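Histidinol-phosphatase (Listeria monocytogenes serotype 4b str. H7858, PDB 6NLR) probably catalyses the hydrolysis of histidinol phosphate to histidinol in histidine biosynthesis, using a trinuclear metal site of manganese and cobalt held in a PHP-type barrel. Local coordinates at residues S197-S200 with E201-E205; D18-E21 with E22-K26; A61-M65 with S66-Y70; T244-E248 with L249-F253; R208-L211 with A212-K216. One frame throughout, in Å; residues are numbered along the deposited sequence.

Contact 1 (S197-S200 with E201-E205)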
loop_
_atom_site.group_PDB
_atom_site.type_symbol
_atom_site.label_atom_id
_atom_site.label_comp_id
_atom_site.label_asym_id
_atom_site.label_seq_id
_atom_site.Cartn_x
_atom_site.Cartn_y
_atom_site.Cartn_z
ATOM N N SER A 197 17.047 -6.357 11.109
ATOM C CA SER A 197 18.283 -6.084 11.866
ATOM C C SER A 197 19.488 -6.013 10.915
ATOM O O SER A 197 20.543 -5.535 11.356
ATOM C CB SER A 197 18.501 -7.081 12.987
ATOM O OG SER A 197 19.012 -8.308 12.497
ATOM N N ASP A 198 19.420 -6.555 9.700
ATOM C CA ASP A 198 20.696 -6.778 8.956
ATOM C C ASP A 198 20.537 -6.425 7.466
ATOM O O ASP A 198 21.213 -7.052 6.580
ATOM C CB ASP A 198 21.226 -8.185 9.254
ATOM C CG ASP A 198 20.606 -9.231 8.348
ATOM O OD1 ASP A 198 19.373 -9.150 8.113
ATOM O OD2 ASP A 198 21.375 -10.079 7.829
ATOM N N PHE A 199 19.776 -5.381 7.166
ATOM C CA PHE A 199 19.778 -4.753 5.809
ATOM C C PHE A 199 21.229 -4.547 5.359
ATOM O O PHE A 199 21.993 -3.942 6.104
ATOM C CB PHE A 199 19.016 -3.422 5.790
ATOM C CG PHE A 199 17.517 -3.531 5.867
ATOM C CD1 PHE A 199 16.869 -4.761 5.811
ATOM C CD2 PHE A 199 16.737 -2.397 5.996
ATOM C CE1 PHE A 199 15.480 -4.849 5.897
ATOM C CE2 PHE A 199 15.355 -2.483 6.055
ATOM C CZ PHE A 199 14.732 -3.704 6.017
ATOM N N SER A 200 21.586 -5.055 4.180
ATOM C CA SER A 200 22.936 -4.912 3.580
ATOM C C SER A 200 23.185 -3.433 3.255
ATOM O O SER A 200 22.200 -2.643 3.184
ATOM C CB SER A 200 23.042 -5.729 2.324
ATOM O OG SER A 200 22.237 -5.130 1.322
ATOM N N GLU A 201 24.444 -3.074 3.049
ATOM C CA GLU A 201 24.836 -1.680 2.735
ATOM C C GLU A 201 24.160 -1.270 1.424
ATOM O O GLU A 201 23.685 -0.123 1.342
ATOM C CB GLU A 201 26.360 -1.565 2.669
ATOM C CG GLU A 201 26.834 -0.150 2.412
ATOM C CD GLU A 201 26.106 0.911 3.232
ATOM O OE1 GLU A 201 26.174 0.820 4.485
ATOM O OE2 GLU A 201 25.397 1.775 2.609
ATOM N N GLU A 202 24.087 -2.172 0.456
ATOM C CA GLU A 202 23.448 -1.901 -0.853
ATOM C C GLU A 202 21.951 -1.609 -0.656
ATOM O O GLU A 202 21.432 -0.659 -1.281
ATOM C CB GLU A 202 23.659 -3.067 -1.822
ATOM C CG GLU A 202 23.277 -2.681 -3.245
ATOM C CD GLU A 202 23.544 -3.732 -4.313
ATOM O OE1 GLU A 202 24.174 -4.761 -3.991
ATOM O OE2 GLU A 202 23.105 -3.521 -5.457
ATOM N N VAL A 203 21.251 -2.397 0.163
ATOM C CA VAL A 203 19.802 -2.130 0.441
ATOM C C VAL A 203 19.676 -0.751 1.090
ATOM O O VAL A 203 18.801 0.038 0.714
ATOM C CB VAL A 203 19.190 -3.254 1.287
ATOM C CG1 VAL A 203 17.884 -2.846 1.950
ATOM C CG2 VAL A 203 19.028 -4.522 0.458
HETATM N N MSE A 204 20.583 -0.444 2.029
HETATM C CA MSE A 204 20.509 0.811 2.756
HETATM C C MSE A 204 20.720 2.001 1.814
HETATM O O MSE A 204 20.039 3.018 1.950
HETATM C CB MSE A 204 21.530 0.858 3.895
HETATM C CG MSE A 204 21.118 0.098 5.138
HETATM SE SE MSE A 204 19.262 0.528 5.728
HETATM C CE MSE A 204 19.232 2.490 5.796
ATOM N N GLU A 205 21.662 1.860 0.878
ATOM C CA GLU A 205 21.955 2.905 -0.096
ATOM C C GLU A 205 20.735 3.136 -1.003
ATOM O O GLU A 205 20.394 4.306 -1.275
ATOM C CB GLU A 205 23.189 2.530 -0.926
ATOM C CG GLU A 205 23.568 3.558 -1.983
ATOM C CD GLU A 205 23.785 4.996 -1.497
ATOM O OE1 GLU A 205 24.120 5.188 -0.303
ATOM O OE2 GLU A 205 23.623 5.935 -2.310
#
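An N-cap opens the helix 201-217, and Ser200 supplies it. Its OG accepts from Val203 N at 3.1 Å, in a bond bent only slightly (165° at the hydrogen). The hydroxyl reaches that amide because chi1 (70°) holds OG between the backbone N and the carbonyl carbon, turned in toward the first turn. The same OG lies 3.4 Å from Val203 CG2 and is also bonded to Glu153 of the helix 152-168, so the cap ties two helices together. The carbonyl of Ser200 starts the regular pattern, with Met204 N donating to Ser200 O at 3.0 Å. Phe199, one residue before the cap, folds back beside this turn. The selenium of selenomethionine Met204 lies in the plane of the Phe199 ring, at its edge, with SE 3.9 Å from Phe199 CD2; bends at chi2 and chi3 curl the Met204 chain. Val203 CG1 approaches Phe199 CG obliquely at 4.0 Å. Gln156 touches both Phe199 and Val203, while Met204 continues onto the helix 240-248. The pairing across the Ser200 cap is a hydrophobic staple, in which the residue before the N-cap meets the fourth residue of the helix, here as a Met-aromatic contact.

Contact 2 (D18-E21 with E22-K26)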
loop_
_atom_site.group_PDB
_atom_site.type_symbol
_atom_site.label_atom_id
_atom_site.label_comp_id
_atom_site.label_asym_id
_atom_site.label_seq_id
_atom_site.Cartn_x
_atom_site.Cartn_y
_atom_site.Cartn_z
ATOM N N ASP A 18 -16.518 -6.946 5.743
ATOM C CA ASP A 18 -17.179 -6.051 6.730
ATOM C C ASP A 18 -17.644 -4.794 5.993
ATOM O O ASP A 18 -16.925 -4.316 5.109
ATOM C CB ASP A 18 -16.265 -5.646 7.886
ATOM C CG ASP A 18 -15.956 -6.766 8.868
ATOM O OD1 ASP A 18 -16.568 -7.841 8.736
ATOM O OD2 ASP A 18 -15.073 -6.551 9.733
ATOM N N ASP A 19 -18.797 -4.272 6.370
ATOM C CA ASP A 19 -19.324 -3.003 5.826
ATOM C C ASP A 19 -18.429 -1.855 6.298
ATOM O O ASP A 19 -18.184 -1.745 7.517
ATOM C CB ASP A 19 -20.775 -2.798 6.237
ATOM C CG ASP A 19 -21.454 -1.690 5.447
ATOM O OD1 ASP A 19 -20.868 -0.605 5.291
ATOM O OD2 ASP A 19 -22.558 -1.918 4.990
ATOM N N VAL A 20 -18.030 -0.995 5.365
ATOM C CA VAL A 20 -17.255 0.249 5.645
ATOM C C VAL A 20 -17.942 1.026 6.770
ATOM O O VAL A 20 -17.238 1.661 7.557
ATOM C CB VAL A 20 -17.075 1.110 4.384
ATOM C CG1 VAL A 20 -18.405 1.549 3.801
ATOM C CG2 VAL A 20 -16.173 2.314 4.641
ATOM N N GLU A 21 -19.264 1.002 6.850
ATOM C CA GLU A 21 -19.986 1.793 7.873
ATOM C C GLU A 21 -19.564 1.344 9.275
ATOM O O GLU A 21 -19.384 2.217 10.123
ATOM C CB GLU A 21 -21.498 1.626 7.725
ATOM C CG GLU A 21 -22.265 2.529 8.662
ATOM C CD GLU A 21 -23.560 3.059 8.059
ATOM O OE1 GLU A 21 -23.928 2.629 6.930
ATOM O OE2 GLU A 21 -24.167 3.924 8.685
ATOM N N GLU A 22 -19.445 0.035 9.511
ATOM C CA GLU A 22 -19.067 -0.523 10.843
ATOM C C GLU A 22 -17.607 -0.150 11.120
ATOM O O GLU A 22 -17.257 0.109 12.267
ATOM C CB GLU A 22 -19.317 -2.035 10.930
ATOM C CG GLU A 22 -20.781 -2.439 10.760
ATOM C CD GLU A 22 -21.830 -1.669 11.564
ATOM O OE1 GLU A 22 -21.761 -1.697 12.815
ATOM O OE2 GLU A 22 -22.736 -1.037 10.936
HETATM N N MSE A 23 -16.777 -0.082 10.065
HETATM C CA MSE A 23 -15.382 0.309 10.225
HETATM C C MSE A 23 -15.305 1.787 10.639
HETATM O O MSE A 23 -14.557 2.151 11.547
HETATM C CB MSE A 23 -14.596 0.006 8.944
HETATM C CG MSE A 23 -14.621 -1.448 8.558
HETATM SE SE MSE A 23 -13.779 -1.762 6.826
HETATM C CE MSE A 23 -11.950 -1.206 7.229
ATOM N N VAL A 24 -16.127 2.634 10.008
ATOM C CA VAL A 24 -16.126 4.059 10.296
ATOM C C VAL A 24 -16.620 4.285 11.728
ATOM O O VAL A 24 -16.010 5.092 12.442
ATOM C CB VAL A 24 -16.951 4.824 9.245
ATOM C CG1 VAL A 24 -17.417 6.193 9.737
ATOM C CG2 VAL A 24 -16.162 4.946 7.949
ATOM N N LEU A 25 -17.672 3.579 12.153
ATOM C CA LEU A 25 -18.214 3.705 13.532
ATOM C C LEU A 25 -17.119 3.314 14.534
ATOM O O LEU A 25 -17.010 3.976 15.592
ATOM C CB LEU A 25 -19.474 2.845 13.688
ATOM C CG LEU A 25 -20.755 3.423 13.072
ATOM C CD1 LEU A 25 -21.862 2.355 12.983
ATOM C CD2 LEU A 25 -21.244 4.631 13.882
ATOM N N LYS A 26 -16.324 2.289 14.230
ATOM C CA LYS A 26 -15.213 1.868 15.119
ATOM C C LYS A 26 -14.127 2.958 15.139
ATOM O O LYS A 26 -13.626 3.259 16.219
ATOM C CB LYS A 26 -14.614 0.531 14.681
ATOM C CG LYS A 26 -13.580 -0.031 15.644
ATOM C CD LYS A 26 -14.163 -0.470 16.940
ATOM C CE LYS A 26 -13.123 -1.053 17.869
ATOM N NZ LYS A 26 -13.775 -1.594 19.091
#
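Val20 and Val24 stand one turn apart on the helix 20-29, the helical link of a beta-alpha-beta unit between the strands 3-7 and 34-40. Their facing methyls, Val20 CG2 and Val24 CG2, are 4.2 Å apart. Both side chains belong to the buried flank: Val20 packs on the helix 68-81 and on Ile37, Val24 on Tyr35 and Tyr82. Beneath the methyls, Val24 N donates to Val20 O at 2.9 Å, and Val24 CG2 itself rests close to that oxygen. Met23, a selenomethionine, leaves the helix on another side. Its CG passes 3.7 Å from Asp19 O and its selenium comes up beside Val20 CA, before the chain bends at chi3 and its end leads away from the first turn; the side chain also meets Tyr35 and Ser259, about 10 Å from the bound cobalt and from a manganese. On the outer flank, Leu25 lies along the carbonyl of Glu21, its CG 3.5 Å from Glu21 O, while Leu25 N donates to the same oxygen. The carboxylate of Glu21 turns instead to Tyr82 and Lys81. Glu22 bends at chi2, and its OE2 stays 5.6 Å from Glu21 OE1, too far for the two acids to touch. Asp19 is the N-cap, and its carboxylate has a second partner in Lys74; its backbone O receives weak bonds from Glu22 N and Met23 N. The capping bond runs from Glu21 N to Asp19 OD1 at 2.8 Å and is nearly straight (171°), entering on the anti side of the carboxylate and 26° out of its plane.

Contact 3 (A61-M65 with S66-Y70)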
loop_
_atom_site.group_PDB
_atom_site.type_symbol
_atom_site.label_atom_id
_atom_site.label_comp_id
_atom_site.label_asym_id
_atom_site.label_seq_id
_atom_site.Cartn_x
_atom_site.Cartn_y
_atom_site.Cartn_z
ATOM N N ALA A 61 -7.420 -9.474 -6.288
ATOM C CA ALA A 61 -6.619 -8.259 -6.014
ATOM C C ALA A 61 -7.534 -7.040 -5.857
ATOM O O ALA A 61 -7.267 -6.208 -4.982
ATOM C CB ALA A 61 -5.601 -8.035 -7.106
ATOM N N SER A 62 -8.541 -6.881 -6.710
ATOM C CA SER A 62 -9.293 -5.606 -6.729
ATOM C C SER A 62 -10.648 -5.791 -7.375
ATOM O O SER A 62 -10.884 -6.789 -8.035
ATOM C CB SER A 62 -8.483 -4.550 -7.429
ATOM O OG SER A 62 -8.366 -4.876 -8.791
HETATM N N MSE A 63 -11.516 -4.800 -7.172
HETATM C CA MSE A 63 -12.826 -4.781 -7.795
HETATM C C MSE A 63 -12.686 -4.631 -9.315
HETATM O O MSE A 63 -11.608 -4.311 -9.826
HETATM C CB MSE A 63 -13.635 -3.622 -7.200
HETATM C CG MSE A 63 -13.186 -2.255 -7.676
HETATM SE SE MSE A 63 -14.082 -0.786 -6.721
HETATM C CE MSE A 63 -12.686 0.072 -5.693
ATOM N N ALA A 64 -13.803 -4.855 -10.022
ATOM C CA ALA A 64 -13.891 -4.653 -11.459
ATOM C C ALA A 64 -14.198 -3.187 -11.762
ATOM O O ALA A 64 -14.749 -2.482 -10.929
ATOM C CB ALA A 64 -14.967 -5.549 -12.036
HETATM N N MSE A 65 -13.873 -2.769 -12.986
HETATM C CA MSE A 65 -14.197 -1.439 -13.482
HETATM C C MSE A 65 -15.687 -1.147 -13.289
HETATM O O MSE A 65 -16.054 -0.056 -12.880
HETATM C CB MSE A 65 -13.795 -1.318 -14.958
HETATM C CG MSE A 65 -12.291 -1.233 -15.183
HETATM SE SE MSE A 65 -11.467 0.473 -14.571
HETATM C CE MSE A 65 -12.467 1.747 -15.691
ATOM N N SER A 66 -16.549 -2.133 -13.552
ATOM C CA SER A 66 -17.986 -1.922 -13.474
ATOM C C SER A 66 -18.442 -1.650 -12.030
ATOM O O SER A 66 -19.547 -1.133 -11.860
ATOM C CB SER A 66 -18.721 -3.084 -14.069
ATOM O OG SER A 66 -18.378 -4.275 -13.388
ATOM N N ASP A 67 -17.647 -1.992 -11.013
ATOM C CA ASP A 67 -18.018 -1.713 -9.596
ATOM C C ASP A 67 -17.778 -0.243 -9.234
ATOM O O ASP A 67 -18.311 0.182 -8.200
ATOM C CB ASP A 67 -17.230 -2.588 -8.616
ATOM C CG ASP A 67 -17.570 -4.065 -8.718
ATOM O OD1 ASP A 67 -18.764 -4.377 -8.772
ATOM O OD2 ASP A 67 -16.621 -4.891 -8.756
ATOM N N LEU A 68 -16.969 0.494 -10.004
ATOM C CA LEU A 68 -16.527 1.859 -9.615
ATOM C C LEU A 68 -17.714 2.774 -9.308
ATOM O O LEU A 68 -17.689 3.437 -8.285
ATOM C CB LEU A 68 -15.619 2.465 -10.691
ATOM C CG LEU A 68 -14.209 1.893 -10.743
ATOM C CD1 LEU A 68 -13.437 2.442 -11.937
ATOM C CD2 LEU A 68 -13.469 2.165 -9.444
ATOM N N PRO A 69 -18.755 2.898 -10.158
ATOM C CA PRO A 69 -19.888 3.768 -9.827
ATOM C C PRO A 69 -20.527 3.440 -8.459
ATOM O O PRO A 69 -20.854 4.355 -7.711
ATOM C CB PRO A 69 -20.899 3.513 -10.959
ATOM C CG PRO A 69 -20.065 2.977 -12.113
ATOM C CD PRO A 69 -18.911 2.238 -11.465
ATOM N N TYR A 70 -20.647 2.151 -8.139
ATOM C CA TYR A 70 -21.249 1.646 -6.876
ATOM C C TYR A 70 -20.309 1.982 -5.711
ATOM O O TYR A 70 -20.790 2.409 -4.640
ATOM C CB TYR A 70 -21.566 0.155 -6.999
ATOM C CG TYR A 70 -22.556 -0.166 -8.101
ATOM C CD1 TYR A 70 -23.914 0.086 -7.950
ATOM C CD2 TYR A 70 -22.128 -0.684 -9.317
ATOM C CE1 TYR A 70 -24.818 -0.167 -8.967
ATOM C CE2 TYR A 70 -23.025 -0.977 -10.333
ATOM C CZ TYR A 70 -24.374 -0.714 -10.160
ATOM O OH TYR A 70 -25.273 -1.004 -11.153
#
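The backbone runs extended through Met63 and Ala64, then turns into helical angles at Met65, where two short bonds draw the turn together: Asp67 N donates to Ala64 O at 2.9 Å and Leu68 N to Met65 O at 3.1 Å. Each donor sits well above the plane of the carbonyl it meets, as expected when a bond spans only three residues. Asp67 then reaches back over the turn. With CG anti to its own carbonyl carbon (chi1 -67°), its OD2 accepts from Ala64 N at 3.1 Å, on the anti side and 26° out of the carboxylate plane. Ala64 is thus held through both its N-H and its C=O by one residue, the aspartate carboxylate closing the turn into the helix 68-81 as in one half of a capping box, the return bond ending on a backbone carbonyl. The carboxylate has apolar neighbours, since OD2 lies 3.6 Å from Met63 CB and close to Ala64 CB. The Met63 and Asp67 side chains slide past each other in opposite directions. Beyond, the Met63 side chain crosses that of Leu68 at about a right angle, with SE 4.1 Å from Leu68 CD2. The other branch of Leu68 meets the second selenomethionine, Met65, whose chain is bent at chi2 and chi3 and brings its SE to 3.8 Å from Leu68 CD1. Phe107 and Tyr111 of the helix 101-111 touch both Met65 and Leu68. Phe92 of the strand 87-95 touches Leu68 and Met63, whose side chain lies about 10 Å from a bound manganese.

Contact 4 (T244-E248 with L249-F253)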
loop_
_atom_site.group_PDB
_atom_site.type_symbol
_atom_site.label_atom_id
_atom_site.label_comp_id
_atom_site.label_asym_id
_atom_site.label_seq_id
_atom_site.Cartn_x
_atom_site.Cartn_y
_atom_site.Cartn_z
ATOM N N THR A 244 13.521 6.993 10.764
ATOM C CA THR A 244 14.480 7.993 11.290
ATOM C C THR A 244 15.125 8.766 10.130
ATOM O O THR A 244 15.140 9.984 10.203
ATOM C CB THR A 244 15.515 7.306 12.196
ATOM O OG1 THR A 244 14.737 6.728 13.244
ATOM C CG2 THR A 244 16.560 8.234 12.770
ATOM N N LEU A 245 15.648 8.089 9.112
ATOM C CA LEU A 245 16.206 8.761 7.906
ATOM C C LEU A 245 15.125 9.652 7.278
ATOM O O LEU A 245 15.422 10.824 7.003
ATOM C CB LEU A 245 16.728 7.738 6.902
ATOM C CG LEU A 245 17.931 6.920 7.371
ATOM C CD1 LEU A 245 18.242 5.791 6.402
ATOM C CD2 LEU A 245 19.152 7.799 7.612
ATOM N N ALA A 246 13.903 9.140 7.100
ATOM C CA ALA A 246 12.816 9.899 6.434
ATOM C C ALA A 246 12.505 11.140 7.273
ATOM O O ALA A 246 12.424 12.244 6.696
ATOM C CB ALA A 246 11.595 9.040 6.176
ATOM N N SER A 247 12.391 11.006 8.596
ATOM C CA SER A 247 12.090 12.147 9.506
ATOM C C SER A 247 13.210 13.192 9.458
ATOM O O SER A 247 12.884 14.392 9.443
ATOM C CB SER A 247 11.811 11.687 10.901
ATOM O OG SER A 247 10.650 10.863 10.880
ATOM N N GLU A 248 14.467 12.768 9.435
ATOM C CA GLU A 248 15.642 13.671 9.296
ATOM C C GLU A 248 15.533 14.474 7.988
ATOM O O GLU A 248 15.946 15.630 7.981
ATOM C CB GLU A 248 16.945 12.874 9.312
ATOM C CG GLU A 248 17.391 12.414 10.685
ATOM C CD GLU A 248 18.622 11.504 10.672
ATOM O OE1 GLU A 248 19.265 11.353 9.580
ATOM O OE2 GLU A 248 18.962 10.960 11.757
ATOM N N LEU A 249 14.976 13.898 6.919
ATOM C CA LEU A 249 14.743 14.620 5.633
ATOM C C LEU A 249 13.422 15.403 5.686
ATOM O O LEU A 249 13.067 15.991 4.700
ATOM C CB LEU A 249 14.751 13.599 4.484
ATOM C CG LEU A 249 16.117 12.972 4.190
ATOM C CD1 LEU A 249 16.014 11.823 3.216
ATOM C CD2 LEU A 249 17.083 14.005 3.650
ATOM N N GLN A 250 12.709 15.371 6.806
ATOM C CA GLN A 250 11.373 15.993 7.011
ATOM C C GLN A 250 10.370 15.501 5.967
ATOM O O GLN A 250 9.586 16.290 5.482
ATOM C CB GLN A 250 11.526 17.509 7.002
ATOM C CG GLN A 250 12.501 17.993 8.056
ATOM C CD GLN A 250 12.695 19.460 7.823
ATOM O OE1 GLN A 250 13.568 19.848 7.061
ATOM N NE2 GLN A 250 11.813 20.269 8.390
ATOM N N ILE A 251 10.404 14.215 5.645
ATOM C CA ILE A 251 9.348 13.552 4.844
ATOM C C ILE A 251 8.193 13.244 5.800
ATOM O O ILE A 251 8.372 12.542 6.806
ATOM C CB ILE A 251 9.873 12.278 4.179
ATOM C CG1 ILE A 251 11.006 12.560 3.183
ATOM C CG2 ILE A 251 8.718 11.512 3.568
ATOM C CD1 ILE A 251 11.809 11.319 2.767
ATOM N N PRO A 252 6.973 13.729 5.506
ATOM C CA PRO A 252 5.822 13.438 6.344
ATOM C C PRO A 252 5.434 11.965 6.230
ATOM O O PRO A 252 5.514 11.385 5.151
ATOM C CB PRO A 252 4.683 14.320 5.809
ATOM C CG PRO A 252 5.386 15.332 4.903
ATOM C CD PRO A 252 6.624 14.617 4.390
ATOM N N PHE A 253 4.958 11.436 7.353
ATOM C CA PHE A 253 4.318 10.103 7.477
ATOM C C PHE A 253 2.842 10.308 7.791
ATOM O O PHE A 253 2.523 11.209 8.533
ATOM C CB PHE A 253 4.990 9.282 8.579
ATOM C CG PHE A 253 6.291 8.644 8.172
ATOM C CD1 PHE A 253 6.295 7.479 7.415
ATOM C CD2 PHE A 253 7.502 9.220 8.525
ATOM C CE1 PHE A 253 7.494 6.899 7.043
ATOM C CE2 PHE A 253 8.695 8.626 8.170
ATOM C CZ PHE A 253 8.690 7.463 7.431
HETATM O O HOH W 1 8.339 12.446 9.577
#
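The carbonyl oxygen of Ala246 is gripped by two amides as the helix 240-248 ends. Ile251 N donates to Ala246 O at 3.0 Å in a nearly straight bond (167°), from above the carbonyl plane, and Leu249 N adds a weak bond. Leu249 N also donates to Leu245 O. The shortest of these bonds joins Gln250 N to Ser247 O at 2.8 Å. Gln250 has positive phi (56°), which turns the chain back on the helix and completes a Schellman motif. The reversed chain brings apolar groups over Ala246: its CB lies 3.5 Å from Phe253 CZ, meeting the ring obliquely, and 4.1 Å from Ile251 CD1. At the ring edge, near its plane, Ser247 OG stands 4.0 Å from Phe253 CE2. That hydroxyl bonds to Val243 O one turn back and to a water, which in turn donates to Ile251 O at 2.8 Å. Leu221 of the strand 220-224 touches Ala246, Ile251 and Phe253, so the turn delivers the chain to the strand 253-256. The chemistry implies that the carbonyls of Leu245, Ala246 and Ser247 find their donors in the amides of the turn, while the water joins helix and exit loop.

Contact 5 (R208-L211 with A212-K216)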
loop_
_atom_site.group_PDB
_atom_site.type_symbol
_atom_site.label_atom_id
_atom_site.label_comp_id
_atom_site.label_asym_id
_atom_site.label_seq_id
_atom_site.Cartn_x
_atom_site.Cartn_y
_atom_site.Cartn_z
ATOM N N ARG A 208 18.266 5.174 0.809
ATOM C CA ARG A 208 18.706 6.596 0.906
ATOM C C ARG A 208 18.348 7.309 -0.400
ATOM O O ARG A 208 17.833 8.439 -0.328
ATOM C CB ARG A 208 20.202 6.711 1.214
ATOM C CG ARG A 208 20.510 6.457 2.684
ATOM C CD ARG A 208 21.883 6.909 3.147
ATOM N NE ARG A 208 22.900 6.130 2.453
ATOM C CZ ARG A 208 23.434 4.983 2.888
ATOM N NH1 ARG A 208 23.073 4.445 4.042
ATOM N NH2 ARG A 208 24.337 4.363 2.148
ATOM N N VAL A 209 18.586 6.649 -1.536
ATOM C CA VAL A 209 18.281 7.213 -2.883
ATOM C C VAL A 209 16.765 7.440 -2.959
ATOM O O VAL A 209 16.350 8.549 -3.365
ATOM C CB VAL A 209 18.805 6.297 -4.009
ATOM C CG1 VAL A 209 18.208 6.644 -5.370
ATOM C CG2 VAL A 209 20.328 6.350 -4.078
ATOM N N ILE A 210 15.970 6.438 -2.561
ATOM C CA ILE A 210 14.476 6.522 -2.582
ATOM C C ILE A 210 14.021 7.681 -1.699
ATOM O O ILE A 210 13.166 8.469 -2.178
ATOM C CB ILE A 210 13.837 5.184 -2.162
ATOM C CG1 ILE A 210 13.916 4.161 -3.297
ATOM C CG2 ILE A 210 12.415 5.371 -1.666
ATOM C CD1 ILE A 210 13.629 2.753 -2.835
ATOM N N LEU A 211 14.576 7.831 -0.488
ATOM C CA LEU A 211 14.083 8.895 0.434
ATOM C C LEU A 211 14.455 10.277 -0.118
ATOM O O LEU A 211 13.590 11.172 -0.023
ATOM C CB LEU A 211 14.622 8.678 1.848
ATOM C CG LEU A 211 14.084 7.416 2.531
ATOM C CD1 LEU A 211 14.712 7.249 3.897
ATOM C CD2 LEU A 211 12.553 7.447 2.634
ATOM N N ALA A 212 15.658 10.451 -0.677
ATOM C CA ALA A 212 16.097 11.741 -1.269
ATOM C C ALA A 212 15.099 12.136 -2.366
ATOM O O ALA A 212 14.717 13.331 -2.427
ATOM C CB ALA A 212 17.516 11.664 -1.812
ATOM N N LEU A 213 14.639 11.167 -3.156
ATOM C CA LEU A 213 13.741 11.413 -4.309
ATOM C C LEU A 213 12.322 11.733 -3.807
ATOM O O LEU A 213 11.694 12.687 -4.312
ATOM C CB LEU A 213 13.808 10.175 -5.197
ATOM C CG LEU A 213 13.242 10.330 -6.597
ATOM C CD1 LEU A 213 13.972 11.432 -7.367
ATOM C CD2 LEU A 213 13.328 8.994 -7.308
ATOM N N VAL A 214 11.839 11.003 -2.803
ATOM C CA VAL A 214 10.558 11.322 -2.114
ATOM C C VAL A 214 10.591 12.776 -1.635
ATOM O O VAL A 214 9.606 13.509 -1.841
ATOM C CB VAL A 214 10.289 10.354 -0.948
ATOM C CG1 VAL A 214 9.212 10.868 -0.030
ATOM C CG2 VAL A 214 9.939 8.971 -1.451
ATOM N N LYS A 215 11.659 13.187 -0.976
ATOM C CA LYS A 215 11.767 14.578 -0.476
ATOM C C LYS A 215 11.760 15.568 -1.656
ATOM O O LYS A 215 11.023 16.575 -1.605
ATOM C CB LYS A 215 13.030 14.767 0.370
ATOM C CG LYS A 215 13.183 16.167 0.955
ATOM C CD LYS A 215 11.941 16.619 1.718
ATOM C CE LYS A 215 12.097 17.967 2.382
ATOM N NZ LYS A 215 10.896 18.245 3.206
ATOM N N LYS A 216 12.569 15.316 -2.676
ATOM C CA LYS A 216 12.674 16.199 -3.867
ATOM C C LYS A 216 11.293 16.337 -4.541
ATOM O O LYS A 216 10.958 17.440 -4.977
ATOM C CB LYS A 216 13.715 15.616 -4.819
ATOM C CG LYS A 216 14.008 16.445 -6.059
ATOM C CD LYS A 216 14.369 15.575 -7.259
ATOM C CE LYS A 216 14.597 16.394 -8.510
ATOM N NZ LYS A 216 15.738 17.319 -8.335
#
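Ile210 and Val214 form the close-packed flank of this stretch of helix, and the tightest approach there is of a methyl to a carbonyl, with Val214 CG2 3.3 Å from Ile210 O. Val214 places CG2 anti to its carbonyl carbon, beside the backbone N, which turns that branch back toward the preceding turn. The methyls themselves stand further apart, Ile210 CG2 to Val214 CG2 measuring 4.4 Å. Through the same oxygen runs the bond from Val214 N, 2.9 Å from Ile210 O and in the carbonyl plane. Ile167 of the helix 152-168 lies against both side chains, while Leu211 turns to Leu245 and Ala246 of the helix 240-248. The helix 201-217 is thus packed between two others in the PHP fold, which belongs to the TIM-barrel clan. Its other flank is looser. Ala212 is exposed; its one side-chain carbon, CB, lies 3.6 Å from Arg208 O, the oxygen that also takes the regular bond from Ala212 N. Arg208 points its guanidinium back along the helix to salt bridges with Glu201 and Glu205. Lys215, with CB 3.7 Å from Leu211 O, bends at chi2 and sends its NZ off to a weak bond with Gln250 O.

Overall arrangement
All five contacts are peripheral and partly buried. Contact 3 is richest in exposed residues, four of the seven that touch, while Val20, Met23 and Val24 in contact 2 and Ile210, Leu211 and Val214 in contact 5 form buried flanks. Contacts 1, 2 and 3 lie at helix starts, where serine or aspartate oxygens accept from backbone amides; contact 4, at a helix end, relies on backbone carbonyls and a water; contact 5, mid-helix, is regular backbone bonding. Contacts 1 and 5 share the helix 201-217, joined by the Glu201-Arg208 salt bridge, and contact 4 packs on both through Leu245. Contacts 2 and 3 lie apart, Met23 and Met63 each about 10 Å from a bound metal.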